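Local coordinates for single domain haemoglobin (Campylobacter jejuni, PDB 2WY4), which binds a haem whose iron takes up small ligands such as cyanide, probably also oxygen, and may take part in nitric oxide turnover, at residues R74-V77 against D78-I82; A127-Y130 against I131-K135. One frame throughout, in Å; residues are numbered along the deposited sequence.

Contact 1 of 2, residues R74-V77 against D78-I82; sequences RSFV and DKVAI. With HEM (protoporphyrin IX containing Fe), chain B.
V80, one turn further along helix 74-86 from F76, lays its CG2 methyl over one face of the phenyl ring. V80 CG2 is 4.1 Å from the F76 ring centroid. Lying 25° off the ring normal, it makes a CH-pi contact displaced toward the rim, with F76 CE2 and CZ nearest. The two V80 methyls divide the work. With chi1 at 177°, CG1 stands opposite the backbone N and packs on pyrrole A of the haem. There V80 CG1 is 3.7 Å from HEM C4A, while CG2, beside the backbone N, faces F76 and the propionate oxygen HEM O1A. On the V80 side, F76 also packs on A59 and M62 of helix 51-65.

The backbone presenting these side chains is slightly irregular. F76 O accepts V80 N at 3.3 Å, in the carbonyl plane. It also accepts K79 N at 3.1 Å, well above that plane and bent at its hydrogen, a local tightening toward 3-10 geometry. K79 N thus makes no bond to S75 O, which is taken instead by the lysine's own amine. In the conformer described, one of two modelled, K79 bends back at chi2 and chi4, and NZ meets a lone pair of S75 O at 2.9 Å. Regular i to i+4 bonds flank this, D78 N to R74 O and A81 N to V77 O.

On the outer side, the R74 and D78 side chains pass at a slant, their guanidinium and carboxylate planes 64° apart. R74 NH1 and D78 OD1 are 4.3 Å apart, too far for a salt bridge; R74 NE pairs instead with E71. This is the start of the proximal F helix of the globin fold, whose next turn carries T83 and the iron-binding H84.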
loop_
_atom_site.group_PDB
_atom_site.type_symbol
_atom_site.label_atom_id
_atom_site.label_comp_id
_atom_site.label_asym_id
_atom_site.label_seq_id
_atom_site.Cartn_x
_atom_site.Cartn_y
_atom_site.Cartn_z
ATOM N N ARG A 74 11.729 -7.688 -4.263
ATOM C CA ARG A 74 11.172 -9.029 -4.352
ATOM C C ARG A 74 11.286 -9.827 -3.036
ATOM O O ARG A 74 10.329 -10.490 -2.591
ATOM C CB ARG A 74 11.786 -9.807 -5.511
ATOM C CG ARG A 74 11.206 -11.218 -5.671
ATOM C CD ARG A 74 11.653 -11.912 -6.928
ATOM N NE ARG A 74 10.901 -11.387 -8.052
ATOM C CZ ARG A 74 9.683 -11.791 -8.390
ATOM N NH1 ARG A 74 9.069 -12.738 -7.692
ATOM N NH2 ARG A 74 9.087 -11.222 -9.420
ATOM N N SER A 75 12.480 -9.847 -2.443
ATOM C CA SER A 75 12.629 -10.639 -1.212
ATOM C C SER A 75 11.719 -10.116 -0.088
ATOM O O SER A 75 11.323 -10.877 0.782
ATOM C CB SER A 75 14.074 -10.729 -0.715
ATOM O OG SER A 75 14.547 -9.461 -0.323
ATOM N N PHE A 76 11.323 -8.846 -0.153
ATOM C CA PHE A 76 10.420 -8.275 0.838
ATOM C C PHE A 76 8.983 -8.723 0.533
ATOM O O PHE A 76 8.263 -9.247 1.368
ATOM C CB PHE A 76 10.489 -6.735 0.842
ATOM C CG PHE A 76 9.468 -6.093 1.737
ATOM C CD1 PHE A 76 9.607 -6.146 3.088
ATOM C CD2 PHE A 76 8.347 -5.466 1.207
ATOM C CE1 PHE A 76 8.674 -5.606 3.911
ATOM C CE2 PHE A 76 7.423 -4.897 2.047
ATOM C CZ PHE A 76 7.574 -4.979 3.394
ATOM N N VAL A 77 8.576 -8.509 -0.702
ATOM C CA VAL A 77 7.204 -8.786 -1.078
ATOM C C VAL A 77 6.865 -10.262 -0.974
ATOM O O VAL A 77 5.756 -10.623 -0.577
ATOM C CB VAL A 77 6.902 -8.242 -2.478
ATOM C CG1 VAL A 77 5.532 -8.709 -2.988
ATOM C CG2 VAL A 77 6.956 -6.739 -2.462
ATOM N N ASP A 78 7.844 -11.101 -1.286
ATOM C CA ASP A 78 7.695 -12.558 -1.148
ATOM C C ASP A 78 7.172 -12.959 0.193
ATOM O O ASP A 78 6.439 -13.952 0.332
ATOM C CB ASP A 78 9.072 -13.253 -1.207
ATOM C CG ASP A 78 9.468 -13.572 -2.573
ATOM O OD1 ASP A 78 8.611 -13.382 -3.476
ATOM O OD2 ASP A 78 10.587 -14.019 -2.860
ATOM N N LYS A 79 7.632 -12.239 1.205
ATOM C CA LYS A 79 7.245 -12.555 2.571
ATOM C C LYS A 79 5.879 -12.010 2.909
ATOM O O LYS A 79 5.095 -12.691 3.592
ATOM C CB LYS A 79 8.256 -12.016 3.566
ATOM C CG LYS A 79 9.676 -12.427 3.281
ATOM C CD LYS A 79 9.779 -13.902 2.939
ATOM C CE LYS A 79 11.205 -14.307 2.626
ATOM N NZ LYS A 79 11.737 -13.698 1.345
ATOM N N VAL A 80 5.577 -10.799 2.441
ATOM C CA VAL A 80 4.257 -10.243 2.684
ATOM C C VAL A 80 3.200 -11.122 1.986
ATOM O O VAL A 80 2.147 -11.375 2.539
ATOM C CB VAL A 80 4.112 -8.818 2.150
ATOM C CG1 VAL A 80 2.702 -8.328 2.376
ATOM C CG2 VAL A 80 5.130 -7.879 2.824
ATOM N N ALA A 81 3.528 -11.633 0.798
ATOM C CA ALA A 81 2.607 -12.484 0.048
ATOM C C ALA A 81 2.112 -13.670 0.865
ATOM O O ALA A 81 0.996 -14.156 0.632
ATOM C CB ALA A 81 3.296 -12.968 -1.145
ATOM N N ILE A 82 2.932 -14.186 1.786
ATOM C CA ILE A 82 2.513 -15.324 2.568
ATOM C C ILE A 82 1.337 -14.935 3.449
ATOM O O ILE A 82 0.347 -15.665 3.581
ATOM C CB ILE A 82 3.663 -15.812 3.433
ATOM C CG1 ILE A 82 4.792 -16.363 2.555
ATOM C CG2 ILE A 82 3.201 -16.872 4.433
ATOM C CD1 ILE A 82 6.091 -16.524 3.346
HETATM C CHA HEM B . -0.707 -7.466 5.978
HETATM C CHB HEM B . 1.337 -4.544 2.751
HETATM C CHC HEM B . -2.585 -4.928 -0.024
HETATM C CHD HEM B . -4.861 -7.325 3.531
HETATM C C1A HEM B . 0.209 -6.728 5.330
HETATM C C2A HEM B . 1.541 -6.433 5.764
HETATM C C3A HEM B . 2.125 -5.601 4.882
HETATM C C4A HEM B . 1.129 -5.354 3.857
HETATM C CMA HEM B . 3.557 -5.049 4.943
HETATM C CAA HEM B . 2.187 -7.010 7.048
HETATM C CBA HEM B . 2.337 -8.532 6.969
HETATM C CGA HEM B . 3.645 -9.075 6.493
HETATM O O1A HEM B . 4.655 -8.324 6.453
HETATM O O2A HEM B . 3.682 -10.323 6.203
HETATM C C1B HEM B . 0.435 -4.371 1.735
HETATM C C2B HEM B . 0.662 -3.606 0.561
HETATM C C3B HEM B . -0.430 -3.717 -0.214
HETATM C C4B HEM B . -1.367 -4.553 0.451
HETATM C CMB HEM B . 1.896 -2.752 0.303
HETATM C CAB HEM B . -0.745 -3.061 -1.565
HETATM C CBB HEM B . 0.144 -3.004 -2.539
HETATM C C1C HEM B . -3.546 -5.650 0.644
HETATM C C2C HEM B . -4.836 -6.042 0.199
HETATM C C3C HEM B . -5.432 -6.670 1.191
HETATM C C4C HEM B . -4.565 -6.685 2.341
HETATM C CMC HEM B . -5.370 -5.819 -1.225
HETATM C CAC HEM B . -6.831 -7.263 1.155
HETATM C CBC HEM B . -7.750 -6.817 2.019
HETATM C C1D HEM B . -3.915 -7.576 4.504
HETATM C C2D HEM B . -4.223 -8.267 5.697
HETATM C C3D HEM B . -2.962 -8.342 6.483
HETATM C C4D HEM B . -2.000 -7.685 5.661
HETATM C CMD HEM B . -5.570 -8.837 6.083
HETATM C CAD HEM B . -2.735 -8.947 7.858
HETATM C CBD HEM B . -2.615 -7.810 8.868
HETATM C CGD HEM B . -2.704 -8.251 10.298
HETATM O O1D HEM B . -3.435 -7.593 11.049
HETATM O O2D HEM B . -2.008 -9.242 10.649
HETATM N NA HEM B . -0.044 -6.051 4.155
HETATM N NB HEM B . -0.803 -4.955 1.643
HETATM N NC HEM B . -3.397 -6.058 1.961
HETATM N ND HEM B . -2.586 -7.221 4.497
HETATM FE FE HEM B . -1.696 -6.086 3.063
#

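Contact 2 of 2, residues A127-Y130 against I131-K135; sequences AKFY and IDIEK. With HEM (protoporphyrin IX containing Fe), chain B.
K128 and D132 are joined by a salt bridge one turn apart on the outer face of helix 113-139. In the K128 conformer described here, one of two modelled, NZ reaches OD2 of D132 at 2.7 Å and meets it nearly along the C-O axis. The lysine runs out extended and bends only at its last torsion, chi4 -50°, which brings the amine round to the carboxylate.

The carboxylate of E134 turns inward instead. Its OE2 lies in the plane of the Y130 ring, at the edge, 3.6 Å from Y130 CD2, with the carboxylate turned 81° against the ring. Its polar partners come from other helices: OE2 is hydrogen-bonded to H84 ND1 and OE1 to Y94 OH, so both oxygens are held, which should restrict the group's rotation.

The backbone carries successive i to i+4 bonds, among them I131 N to A127 O at 2.8 Å and E134 N to Y130 O at 2.9 Å; that from I133 N to F129 O is weak, at 3.4 Å. The same pair also meets through side chains: I133 CD1 lies over one face of the F129 ring in a CH-pi contact, 4.2 Å from the centroid.

Facing inward, Y130 takes the haem vinyl carbon CBB over one ring face, and its OH touches the methyl HEM CMB at 3.4 Å. The segment belongs to the H helix of the globin fold, and the H84-E134-Y94 network is the proximal arrangement known from flavohaemoglobins, recalling the histidine-carboxylate pair of haem peroxidases.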
loop_
_atom_site.group_PDB
_atom_site.type_symbol
_atom_site.label_atom_id
_atom_site.label_comp_id
_atom_site.label_asym_id
_atom_site.label_seq_id
_atom_site.Cartn_x
_atom_site.Cartn_y
_atom_site.Cartn_z
ATOM N N ALA A 127 0.678 -2.731 -7.051
ATOM C CA ALA A 127 -0.341 -3.736 -6.909
ATOM C C ALA A 127 -0.088 -4.904 -7.836
ATOM O O ALA A 127 -0.243 -6.040 -7.429
ATOM C CB ALA A 127 -1.715 -3.158 -7.144
ATOM N N LYS A 128 0.257 -4.622 -9.088
ATOM C CA LYS A 128 0.516 -5.686 -10.037
ATOM C C LYS A 128 1.659 -6.581 -9.565
ATOM O O LYS A 128 1.609 -7.798 -9.715
ATOM C CB LYS A 128 0.837 -5.099 -11.412
ATOM C CG LYS A 128 1.306 -6.151 -12.415
ATOM C CD LYS A 128 1.548 -5.508 -13.773
ATOM C CE LYS A 128 1.554 -6.518 -14.899
ATOM N NZ LYS A 128 2.417 -7.667 -14.644
ATOM N N PHE A 129 2.712 -5.969 -9.020
ATOM C CA PHE A 129 3.836 -6.749 -8.503
ATOM C C PHE A 129 3.409 -7.717 -7.391
ATOM O O PHE A 129 3.803 -8.897 -7.410
ATOM C CB PHE A 129 4.922 -5.795 -8.016
ATOM C CG PHE A 129 6.242 -6.448 -7.744
ATOM C CD1 PHE A 129 7.050 -6.875 -8.764
ATOM C CD2 PHE A 129 6.661 -6.641 -6.444
ATOM C CE1 PHE A 129 8.276 -7.456 -8.509
ATOM C CE2 PHE A 129 7.871 -7.261 -6.170
ATOM C CZ PHE A 129 8.671 -7.670 -7.198
ATOM N N TYR A 130 2.603 -7.240 -6.447
ATOM C CA TYR A 130 2.099 -8.097 -5.377
ATOM C C TYR A 130 1.155 -9.171 -5.926
ATOM O O TYR A 130 1.287 -10.371 -5.614
ATOM C CB TYR A 130 1.337 -7.284 -4.337
ATOM C CG TYR A 130 2.178 -6.646 -3.254
ATOM C CD1 TYR A 130 2.964 -5.554 -3.523
ATOM C CD2 TYR A 130 2.160 -7.149 -1.949
ATOM C CE1 TYR A 130 3.724 -4.962 -2.543
ATOM C CE2 TYR A 130 2.929 -6.578 -0.977
ATOM C CZ TYR A 130 3.715 -5.489 -1.251
ATOM O OH TYR A 130 4.476 -4.979 -0.223
ATOM N N ILE A 131 0.213 -8.751 -6.775
ATOM C CA ILE A 131 -0.766 -9.682 -7.355
ATOM C C ILE A 131 -0.088 -10.839 -8.074
ATOM O O ILE A 131 -0.487 -12.000 -7.922
ATOM C CB ILE A 131 -1.703 -8.929 -8.334
ATOM C CG1 ILE A 131 -2.664 -8.000 -7.573
ATOM C CG2 ILE A 131 -2.538 -9.900 -9.166
ATOM C CD1 ILE A 131 -3.340 -6.942 -8.460
ATOM N N ASP A 132 0.926 -10.526 -8.865
ATOM C CA ASP A 132 1.576 -11.570 -9.669
ATOM C C ASP A 132 2.299 -12.593 -8.806
ATOM O O ASP A 132 2.261 -13.808 -9.078
ATOM C CB ASP A 132 2.541 -10.988 -10.716
ATOM C CG ASP A 132 1.823 -10.255 -11.869
ATOM O OD1 ASP A 132 0.580 -10.362 -12.017
ATOM O OD2 ASP A 132 2.435 -9.504 -12.651
ATOM N N ILE A 133 2.950 -12.128 -7.746
ATOM C CA ILE A 133 3.635 -13.029 -6.825
ATOM C C ILE A 133 2.612 -13.905 -6.080
ATOM O O ILE A 133 2.797 -15.126 -5.951
ATOM C CB ILE A 133 4.528 -12.221 -5.829
ATOM C CG1 ILE A 133 5.789 -11.749 -6.539
ATOM C CG2 ILE A 133 4.906 -13.013 -4.595
ATOM C CD1 ILE A 133 6.656 -10.822 -5.754
ATOM N N GLU A 134 1.527 -13.276 -5.625
ATOM C CA GLU A 134 0.476 -13.972 -4.927
ATOM C C GLU A 134 -0.262 -14.971 -5.831
ATOM O O GLU A 134 -0.612 -16.065 -5.401
ATOM C CB GLU A 134 -0.449 -12.952 -4.248
ATOM C CG GLU A 134 0.277 -12.316 -3.054
ATOM C CD GLU A 134 -0.308 -11.008 -2.554
ATOM O OE1 GLU A 134 -1.493 -10.714 -2.847
ATOM O OE2 GLU A 134 0.409 -10.280 -1.824
ATOM N N LYS A 135 -0.473 -14.598 -7.084
ATOM C CA LYS A 135 -1.124 -15.502 -8.033
ATOM C C LYS A 135 -0.336 -16.789 -8.125
ATOM O O LYS A 135 -0.919 -17.880 -8.125
ATOM C CB LYS A 135 -1.256 -14.843 -9.406
ATOM C CG LYS A 135 -2.531 -14.076 -9.610
ATOM C CD LYS A 135 -2.581 -13.455 -11.007
ATOM C CE LYS A 135 -2.622 -14.508 -12.096
ATOM N NZ LYS A 135 -2.868 -13.904 -13.452
HETATM C CHA HEM B . -0.707 -7.466 5.978
HETATM C CHB HEM B . 1.337 -4.544 2.751
HETATM C CHC HEM B . -2.585 -4.928 -0.024
HETATM C CHD HEM B . -4.861 -7.325 3.531
HETATM C C1A HEM B . 0.209 -6.728 5.330
HETATM C C2A HEM B . 1.541 -6.433 5.764
HETATM C C3A HEM B . 2.125 -5.601 4.882
HETATM C C4A HEM B . 1.129 -5.354 3.857
HETATM C CMA HEM B . 3.557 -5.049 4.943
HETATM C CAA HEM B . 2.187 -7.010 7.048
HETATM C CBA HEM B . 2.337 -8.532 6.969
HETATM C CGA HEM B . 3.645 -9.075 6.493
HETATM O O1A HEM B . 4.655 -8.324 6.453
HETATM O O2A HEM B . 3.682 -10.323 6.203
HETATM C C1B HEM B . 0.435 -4.371 1.735
HETATM C C2B HEM B . 0.662 -3.606 0.561
HETATM C C3B HEM B . -0.430 -3.717 -0.214
HETATM C C4B HEM B . -1.367 -4.553 0.451
HETATM C CMB HEM B . 1.896 -2.752 0.303
HETATM C CAB HEM B . -0.745 -3.061 -1.565
HETATM C CBB HEM B . 0.144 -3.004 -2.539
HETATM C C1C HEM B . -3.546 -5.650 0.644
HETATM C C2C HEM B . -4.836 -6.042 0.199
HETATM C C3C HEM B . -5.432 -6.670 1.191
HETATM C C4C HEM B . -4.565 -6.685 2.341
HETATM C CMC HEM B . -5.370 -5.819 -1.225
HETATM C CAC HEM B . -6.831 -7.263 1.155
HETATM C CBC HEM B . -7.750 -6.817 2.019
HETATM C C1D HEM B . -3.915 -7.576 4.504
HETATM C C2D HEM B . -4.223 -8.267 5.697
HETATM C C3D HEM B . -2.962 -8.342 6.483
HETATM C C4D HEM B . -2.000 -7.685 5.661
HETATM C CMD HEM B . -5.570 -8.837 6.083
HETATM C CAD HEM B . -2.735 -8.947 7.858
HETATM C CBD HEM B . -2.615 -7.810 8.868
HETATM C CGD HEM B . -2.704 -8.251 10.298
HETATM O O1D HEM B . -3.435 -7.593 11.049
HETATM O O2D HEM B . -2.008 -9.242 10.649
HETATM N NA HEM B . -0.044 -6.051 4.155
HETATM N NB HEM B . -0.803 -4.955 1.643
HETATM N NC HEM B . -3.397 -6.058 1.961
HETATM N ND HEM B . -2.586 -7.221 4.497
HETATM FE FE HEM B . -1.696 -6.086 3.063
#

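How the contacts relate
Each contact lies within one helix, both on the same side of the molecule, 74-82 on the F helix and 127-135 on the H helix, and their inner faces pack together beside the haem. V77 sits between Y130 and I133, with V77 CG2 3.7 Å from Y130 CZ, while A81 CB lies 3.6 Å from E134 CG. Each contact is buried on the haem side and polar outside, but the chemistry differs: contact 1 touches the porphyrin with an aliphatic valine and has a lysine-to-carbonyl hydrogen bond and a loose arginine-aspartate pair outward, whereas contact 2 offers a tyrosine to the porphyrin, a true salt bridge to the surface and a buried glutamate to the proximal histidine.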